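Local coordinates for protein putative hydroxymethylglutaryl-CoA synthase (Streptococcus mutans, PDB 3SQZ) that binds coenzyme A in a thiolase-fold core and probably acts as a hydroxymethylglutaryl-CoA synthase, at residues A[216-221]-A[341-346]; A[234-239]-A[271-276]. One frame throughout, in Å; residues are numbered along the deposited sequence. Where two conformers were deposited one is given.

Contact 1. Residues A[216-221]-A[341-346]; sequences IMDFWR and YGSGAV. With COA (coenzyme A), chain D.
The Tyr-341 ring meets the Asp-218 carboxylate with its edge: OD1 lies in the ring plane, and the two flat groups stand 76° apart. The Phe-219 ring has water 1 in plane at its edge, while Ser-343 OG sits 3.3 Å from Phe-219 CB. That water donates to Phe-219 O and, weakly, to Ser-343 O. Tyr-341 OH donates to Asp-218 OD1 over 2.8 Å. Ser-343 OG, in the conformer described, gives OD1 a second hydrogen bond, also 2.8 Å; the two hydroxyls arrive from opposite faces of the carboxylate, each from above its plane. Ser-235 OG is hydrogen-bonded to the same oxygen. OD2 turns its syn lone pair to Gly-344 N at 2.9 Å. With both oxygens engaged, the carboxylate can hardly rotate.

Segment 341-346 carries the turn, residues 343-345, between the antiparallel strands 335-342 and 346-354 of the thiolase-fold sheet, with a cis peptide before Ala-345. Phe-219 and Tyr-341 line the coenzyme A pocket at its thiol end: Phe-219 CD1 approaches O5P of coenzyme A to 3.4 Å, and Tyr-341 CE2 lies 3.9 Å from S1P. Ser-343 N is hydrogen-bonded to the oxidised cysteine at position 145. At the start of 216-221, Ile-216 N donates a hydrogen bond to Gly-344 O. Ile-216 CG1, tucked between its own N and carbonyl carbon (chi1 63°), carries CD1 to 3.7 Å from Ala-345 CB.

Contact 2. Residues A[234-239]-A[271-276]; sequences YSTKQY and PKLALK. With COA (coenzyme A), chain D.
One wall of the coenzyme A pocket is built where helix 234-239 packs beside helix 271-276, and Leu-273 is the residue that fills the seam. Its CD2 methyl lies over one face of the Tyr-239 ring, 3.6 Å from the centroid and 18° off the normal, a CH-pi contact displaced toward CD2 of the tyrosine. The other methyl, CD1, goes to Thr-236 and reaches CG2 at 3.7 Å. With CG anti to the backbone N (chi1 -176°), the leucine extends across the gap so that its two branches serve two neighbours one helical turn apart. CD2 also touches S1P of coenzyme A at 3.6 Å. Tyr-239 is anchored at its far end, where OH is hydrogen-bonded to His-267 O, just before helix 271-279, and the phenol oxygen passes over Ala-274 CA.

The short helical segments run in roughly the same direction, 36° apart with axes 10.7 Å from each other; no direct hydrogen bond joins them. They belong to helices 232-254 and 271-279, on either side in sequence of strand 263-266, the outermost strand of the thiolase-fold sheet at this end. Along the pocket, the two lysines grip the 3'-phosphate of coenzyme A. Lys-276, extended beyond CG, places NZ 2.6 Å from O7A. Lys-272 instead curls at chi2, chi3 and chi4, which brings its NZ to O8A at 2.9 Å; a weaker bond runs to O3B, and Gly-70 O is a further partner. Water 2 accepts from Lys-276 NZ at 2.8 Å and is also hydrogen-bonded to Thr-236 OG1, bridging the helices beside the phosphate.

Contact 2 is nested within the chain loop that contact 1 closes: 216-221 comes first, then 234-239, 271-276 and finally 341-346. Their centres lie 13 Å apart on the same side of the chain's centre. Helix 232-254 joins them directly, reaching the Asp-218 carboxylate through Ser-235, and Ile-216 packs on Tyr-234 and Gln-238. A second junction is made by the rings of Tyr-239 and Tyr-341. Strand 335-342 runs into contact 1, and its sheet neighbour 263-266 packs against contact 2, with Phe-266 on Tyr-239 and Ala-274. Coenzyme A spans both contacts, its thiol between them and its 3'-phosphate gripped by the two lysines of contact 2.

Contact 1. Residues A[216-221]-A[341-346]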
# COMPACT_ATOMS: atom_id res chain seq x y z
N ILE A 216 3.58 -21.39 3.51
CA ILE A 216 5.04 -21.26 3.44
C ILE A 216 5.52 -20.25 4.48
O ILE A 216 4.73 -19.50 5.06
CB ILE A 216 5.52 -20.85 2.02
CG1 ILE A 216 4.98 -19.46 1.62
CG2 ILE A 216 5.14 -21.92 1.00
CD1 ILE A 216 5.62 -18.90 0.37
N MET A 217 6.84 -20.21 4.69
CA MET A 217 7.41 -19.25 5.63
C MET A 217 8.51 -18.43 4.95
O MET A 217 9.68 -18.49 5.31
CB MET A 217 7.89 -19.94 6.91
CG MET A 217 6.73 -20.52 7.71
SD MET A 217 5.57 -19.24 8.28
CE MET A 217 6.17 -18.96 9.94
N ASP A 218 8.10 -17.65 3.94
CA ASP A 218 9.02 -16.74 3.26
C ASP A 218 9.27 -15.46 4.06
O ASP A 218 10.37 -14.91 4.02
CB ASP A 218 8.53 -16.42 1.84
CG ASP A 218 7.14 -15.79 1.80
OD1 ASP A 218 6.94 -14.87 0.97
OD2 ASP A 218 6.23 -16.23 2.55
N PHE A 219 8.24 -14.98 4.75
CA PHE A 219 8.29 -13.75 5.54
C PHE A 219 7.17 -13.90 6.55
O PHE A 219 6.07 -14.34 6.19
CB PHE A 219 8.06 -12.55 4.60
CG PHE A 219 7.76 -11.22 5.28
CD1 PHE A 219 8.62 -10.14 5.12
CD2 PHE A 219 6.58 -11.01 5.98
CE1 PHE A 219 8.34 -8.90 5.69
CE2 PHE A 219 6.30 -9.79 6.56
CZ PHE A 219 7.17 -8.73 6.41
N TRP A 220 7.45 -13.55 7.79
CA TRP A 220 6.43 -13.58 8.84
C TRP A 220 6.92 -12.75 10.02
O TRP A 220 8.09 -12.34 10.05
CB TRP A 220 6.11 -15.03 9.26
CG TRP A 220 7.18 -15.75 10.03
CD1 TRP A 220 7.15 -16.05 11.36
CD2 TRP A 220 8.41 -16.30 9.53
NE1 TRP A 220 8.27 -16.74 11.73
CE2 TRP A 220 9.06 -16.92 10.62
CE3 TRP A 220 9.02 -16.35 8.27
CZ2 TRP A 220 10.30 -17.57 10.49
CZ3 TRP A 220 10.25 -16.99 8.13
CH2 TRP A 220 10.87 -17.59 9.24
N ARG A 221 6.04 -12.49 10.98
CA ARG A 221 6.43 -11.65 12.10
C ARG A 221 5.76 -12.10 13.40
O ARG A 221 4.63 -11.69 13.69
CB ARG A 221 6.18 -10.17 11.83
CG ARG A 221 6.78 -9.30 12.91
CD ARG A 221 6.87 -7.84 12.52
NE ARG A 221 5.57 -7.17 12.42
CZ ARG A 221 4.89 -6.66 13.44
NH1 ARG A 221 5.32 -6.82 14.69
NH2 ARG A 221 3.74 -6.03 13.21
N TYR A 341 0.02 -9.98 -3.80
CA TYR A 341 0.72 -11.02 -3.07
C TYR A 341 0.82 -10.64 -1.61
O TYR A 341 0.95 -9.47 -1.25
CB TYR A 341 2.14 -11.23 -3.63
CG TYR A 341 2.96 -12.33 -2.95
CD1 TYR A 341 2.80 -13.66 -3.30
CD2 TYR A 341 3.90 -12.03 -1.97
CE1 TYR A 341 3.54 -14.66 -2.70
CE2 TYR A 341 4.66 -13.03 -1.36
CZ TYR A 341 4.47 -14.35 -1.72
OH TYR A 341 5.19 -15.36 -1.14
N GLY A 342 0.75 -11.66 -0.76
CA GLY A 342 1.11 -11.52 0.64
C GLY A 342 1.91 -12.75 1.03
O GLY A 342 1.55 -13.87 0.68
N SER A 343 2.98 -12.54 1.77
CA SER A 343 3.79 -13.65 2.26
C SER A 343 3.00 -14.60 3.14
O SER A 343 2.00 -14.21 3.77
CB SER A 343 5.00 -13.10 3.01
OG SER A 343 5.92 -12.51 2.11
N GLY A 344 3.44 -15.84 3.19
CA GLY A 344 2.82 -16.80 4.06
C GLY A 344 2.03 -17.98 3.51
O GLY A 344 1.97 -18.98 4.21
N ALA A 345 1.40 -17.94 2.32
CA ALA A 345 1.32 -16.86 1.34
C ALA A 345 -0.04 -16.96 0.66
O ALA A 345 -0.61 -18.05 0.52
CB ALA A 345 2.43 -17.00 0.29
N VAL A 346 -0.54 -15.81 0.21
CA VAL A 346 -1.79 -15.72 -0.53
C VAL A 346 -1.58 -14.76 -1.69
O VAL A 346 -0.94 -13.72 -1.52
CB VAL A 346 -2.94 -15.19 0.38
CG1 VAL A 346 -4.24 -15.04 -0.40
CG2 VAL A 346 -3.13 -16.11 1.58
N1A COA D . 25.10 -3.24 -8.92
C2A COA D . 23.88 -3.61 -9.36
N3A COA D . 23.15 -4.57 -8.67
C4A COA D . 23.67 -5.13 -7.55
C5A COA D . 24.94 -4.75 -7.09
C6A COA D . 25.64 -3.83 -7.76
N6A COA D . 26.93 -3.42 -7.29
N7A COA D . 25.21 -5.47 -5.95
C8A COA D . 24.17 -6.27 -5.70
N9A COA D . 23.22 -6.06 -6.73
C1B COA D . 21.88 -6.61 -6.78
C2B COA D . 21.50 -8.00 -7.38
O2B COA D . 22.19 -8.77 -8.25
C3B COA D . 20.00 -7.99 -7.19
O3B COA D . 19.06 -8.03 -8.19
P3B COA D . 18.73 -9.32 -8.97
O7A COA D . 17.84 -10.24 -8.07
O8A COA D . 17.92 -8.82 -10.21
O9A COA D . 20.00 -10.01 -9.38
C4B COA D . 19.85 -7.23 -5.93
O4B COA D . 20.66 -6.07 -6.19
C5B COA D . 19.63 -7.83 -4.58
O5B COA D . 20.84 -8.47 -4.28
P1A COA D . 20.99 -9.27 -2.92
O1A COA D . 19.86 -10.37 -2.81
O2A COA D . 22.37 -9.89 -2.85
O3A COA D . 20.79 -8.19 -1.77
P2A COA D . 20.44 -8.54 -0.26
O4A COA D . 21.11 -9.89 0.18
O5A COA D . 20.91 -7.41 0.63
O6A COA D . 18.85 -8.69 -0.12
CBP COA D . 16.51 -8.26 -0.59
CCP COA D . 17.95 -8.01 -0.95
CDP COA D . 16.21 -9.71 -0.75
CEP COA D . 15.59 -7.46 -1.48
CAP COA D . 16.32 -7.84 0.84
OAP COA D . 16.33 -6.47 0.98
C9P COA D . 15.09 -8.45 1.49
O9P COA D . 15.04 -9.62 1.84
N8P COA D . 13.97 -7.52 1.71
C7P COA D . 12.68 -8.00 2.16
C6P COA D . 11.90 -8.76 1.10
C5P COA D . 10.49 -9.13 1.54
O5P COA D . 9.92 -8.52 2.41
N4P COA D . 9.79 -10.16 0.82
C3P COA D . 8.39 -10.47 1.15
C2P COA D . 7.37 -10.10 0.11
S1P COA D . 7.73 -10.56 -1.55
O HOH W 1 3.46 -13.40 6.41

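Contact 2. Residues A[234-239]-A[271-276]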
# COMPACT_ATOMS: atom_id res chain seq x y z
N TYR A 234 14.02 -16.86 -1.24
CA TYR A 234 12.90 -17.78 -1.26
C TYR A 234 11.59 -17.02 -1.49
O TYR A 234 10.72 -17.46 -2.24
CB TYR A 234 12.88 -18.56 0.05
CG TYR A 234 11.74 -19.53 0.23
CD1 TYR A 234 10.73 -19.24 1.14
CD2 TYR A 234 11.68 -20.73 -0.46
CE1 TYR A 234 9.69 -20.12 1.35
CE2 TYR A 234 10.63 -21.62 -0.25
CZ TYR A 234 9.63 -21.30 0.66
OH TYR A 234 8.57 -22.14 0.92
N SER A 235 11.45 -15.87 -0.84
CA SER A 235 10.24 -15.09 -1.02
C SER A 235 10.08 -14.65 -2.48
O SER A 235 8.99 -14.71 -3.04
CB SER A 235 10.20 -13.90 -0.09
OG SER A 235 8.91 -13.33 -0.13
N THR A 236 11.17 -14.22 -3.11
CA THR A 236 11.14 -13.84 -4.52
C THR A 236 10.69 -15.01 -5.38
O THR A 236 9.82 -14.86 -6.24
CB THR A 236 12.51 -13.34 -4.97
OG1 THR A 236 12.74 -12.05 -4.40
CG2 THR A 236 12.58 -13.25 -6.50
N LYS A 237 11.26 -16.19 -5.14
CA LYS A 237 10.89 -17.37 -5.91
C LYS A 237 9.41 -17.72 -5.74
O LYS A 237 8.73 -18.09 -6.70
CB LYS A 237 11.75 -18.56 -5.51
CG LYS A 237 11.43 -19.86 -6.26
N GLN A 238 8.90 -17.61 -4.51
CA GLN A 238 7.51 -17.94 -4.24
C GLN A 238 6.56 -16.89 -4.80
O GLN A 238 5.49 -17.22 -5.31
CB GLN A 238 7.29 -18.15 -2.74
CG GLN A 238 7.96 -19.42 -2.25
CD GLN A 238 7.34 -20.65 -2.87
OE1 GLN A 238 6.12 -20.82 -2.87
NE2 GLN A 238 8.18 -21.52 -3.42
N TYR A 239 6.95 -15.62 -4.69
CA TYR A 239 6.19 -14.52 -5.32
C TYR A 239 6.04 -14.83 -6.81
O TYR A 239 4.94 -14.75 -7.36
CB TYR A 239 6.90 -13.17 -5.06
CG TYR A 239 6.47 -11.88 -5.80
CD1 TYR A 239 6.73 -11.71 -7.16
CD2 TYR A 239 5.90 -10.80 -5.11
CE1 TYR A 239 6.39 -10.52 -7.83
CE2 TYR A 239 5.55 -9.60 -5.78
CZ TYR A 239 5.80 -9.46 -7.14
OH TYR A 239 5.47 -8.29 -7.81
N PRO A 271 10.95 -2.18 -6.36
CA PRO A 271 10.55 -2.24 -7.77
C PRO A 271 11.21 -3.35 -8.58
O PRO A 271 10.59 -3.82 -9.53
CB PRO A 271 10.92 -0.85 -8.29
CG PRO A 271 10.81 0.03 -7.09
CD PRO A 271 11.35 -0.82 -5.96
N LYS A 272 12.43 -3.77 -8.24
CA LYS A 272 13.04 -4.89 -8.96
C LYS A 272 12.18 -6.16 -8.92
O LYS A 272 12.09 -6.88 -9.93
CB LYS A 272 14.46 -5.17 -8.46
CG LYS A 272 15.09 -6.44 -9.02
CD LYS A 272 15.33 -6.38 -10.53
CE LYS A 272 16.47 -5.44 -10.90
NZ LYS A 272 17.79 -5.89 -10.35
N LEU A 273 11.53 -6.45 -7.79
CA LEU A 273 10.69 -7.65 -7.72
C LEU A 273 9.51 -7.54 -8.68
O LEU A 273 9.17 -8.50 -9.37
CB LEU A 273 10.22 -7.92 -6.30
CG LEU A 273 9.41 -9.22 -6.14
CD1 LEU A 273 10.22 -10.41 -6.63
CD2 LEU A 273 8.99 -9.42 -4.70
N ALA A 274 8.90 -6.36 -8.74
CA ALA A 274 7.79 -6.14 -9.65
C ALA A 274 8.24 -6.29 -11.10
O ALA A 274 7.51 -6.81 -11.94
CB ALA A 274 7.17 -4.79 -9.42
N LEU A 275 9.45 -5.81 -11.41
CA LEU A 275 10.01 -5.97 -12.75
C LEU A 275 10.20 -7.45 -13.10
O LEU A 275 9.91 -7.88 -14.22
CB LEU A 275 11.33 -5.21 -12.88
CG LEU A 275 12.08 -5.36 -14.21
CD1 LEU A 275 11.24 -4.87 -15.38
CD2 LEU A 275 13.41 -4.63 -14.14
N LYS A 276 10.67 -8.24 -12.14
CA LYS A 276 10.76 -9.68 -12.34
C LYS A 276 9.38 -10.28 -12.62
O LYS A 276 9.24 -11.15 -13.47
CB LYS A 276 11.41 -10.36 -11.14
CG LYS A 276 12.88 -10.04 -10.98
CD LYS A 276 13.46 -10.74 -9.77
CE LYS A 276 14.94 -10.48 -9.63
NZ LYS A 276 15.50 -11.24 -8.48
N1A COA D . 25.10 -3.24 -8.92
C2A COA D . 23.88 -3.61 -9.36
N3A COA D . 23.15 -4.57 -8.67
C4A COA D . 23.67 -5.13 -7.55
C5A COA D . 24.94 -4.75 -7.09
C6A COA D . 25.64 -3.83 -7.76
N6A COA D . 26.93 -3.42 -7.29
N7A COA D . 25.21 -5.47 -5.95
C8A COA D . 24.17 -6.27 -5.70
N9A COA D . 23.22 -6.06 -6.73
C1B COA D . 21.88 -6.61 -6.78
C2B COA D . 21.50 -8.00 -7.38
O2B COA D . 22.19 -8.77 -8.25
C3B COA D . 20.00 -7.99 -7.19
O3B COA D . 19.06 -8.03 -8.19
P3B COA D . 18.73 -9.32 -8.97
O7A COA D . 17.84 -10.24 -8.07
O8A COA D . 17.92 -8.82 -10.21
O9A COA D . 20.00 -10.01 -9.38
C4B COA D . 19.85 -7.23 -5.93
O4B COA D . 20.66 -6.07 -6.19
C5B COA D . 19.63 -7.83 -4.58
O5B COA D . 20.84 -8.47 -4.28
P1A COA D . 20.99 -9.27 -2.92
O1A COA D . 19.86 -10.37 -2.81
O2A COA D . 22.37 -9.89 -2.85
O3A COA D . 20.79 -8.19 -1.77
P2A COA D . 20.44 -8.54 -0.26
O4A COA D . 21.11 -9.89 0.18
O5A COA D . 20.91 -7.41 0.63
O6A COA D . 18.85 -8.69 -0.12
CBP COA D . 16.51 -8.26 -0.59
CCP COA D . 17.95 -8.01 -0.95
CDP COA D . 16.21 -9.71 -0.75
CEP COA D . 15.59 -7.46 -1.48
CAP COA D . 16.32 -7.84 0.84
OAP COA D . 16.33 -6.47 0.98
C9P COA D . 15.09 -8.45 1.49
O9P COA D . 15.04 -9.62 1.84
N8P COA D . 13.97 -7.52 1.71
C7P COA D . 12.68 -8.00 2.16
C6P COA D . 11.90 -8.76 1.10
C5P COA D . 10.49 -9.13 1.54
O5P COA D . 9.92 -8.52 2.41
N4P COA D . 9.79 -10.16 0.82
C3P COA D . 8.39 -10.47 1.15
C2P COA D . 7.37 -10.10 0.11
S1P COA D . 7.73 -10.56 -1.55
O HOH W 2 14.10 -10.13 -6.37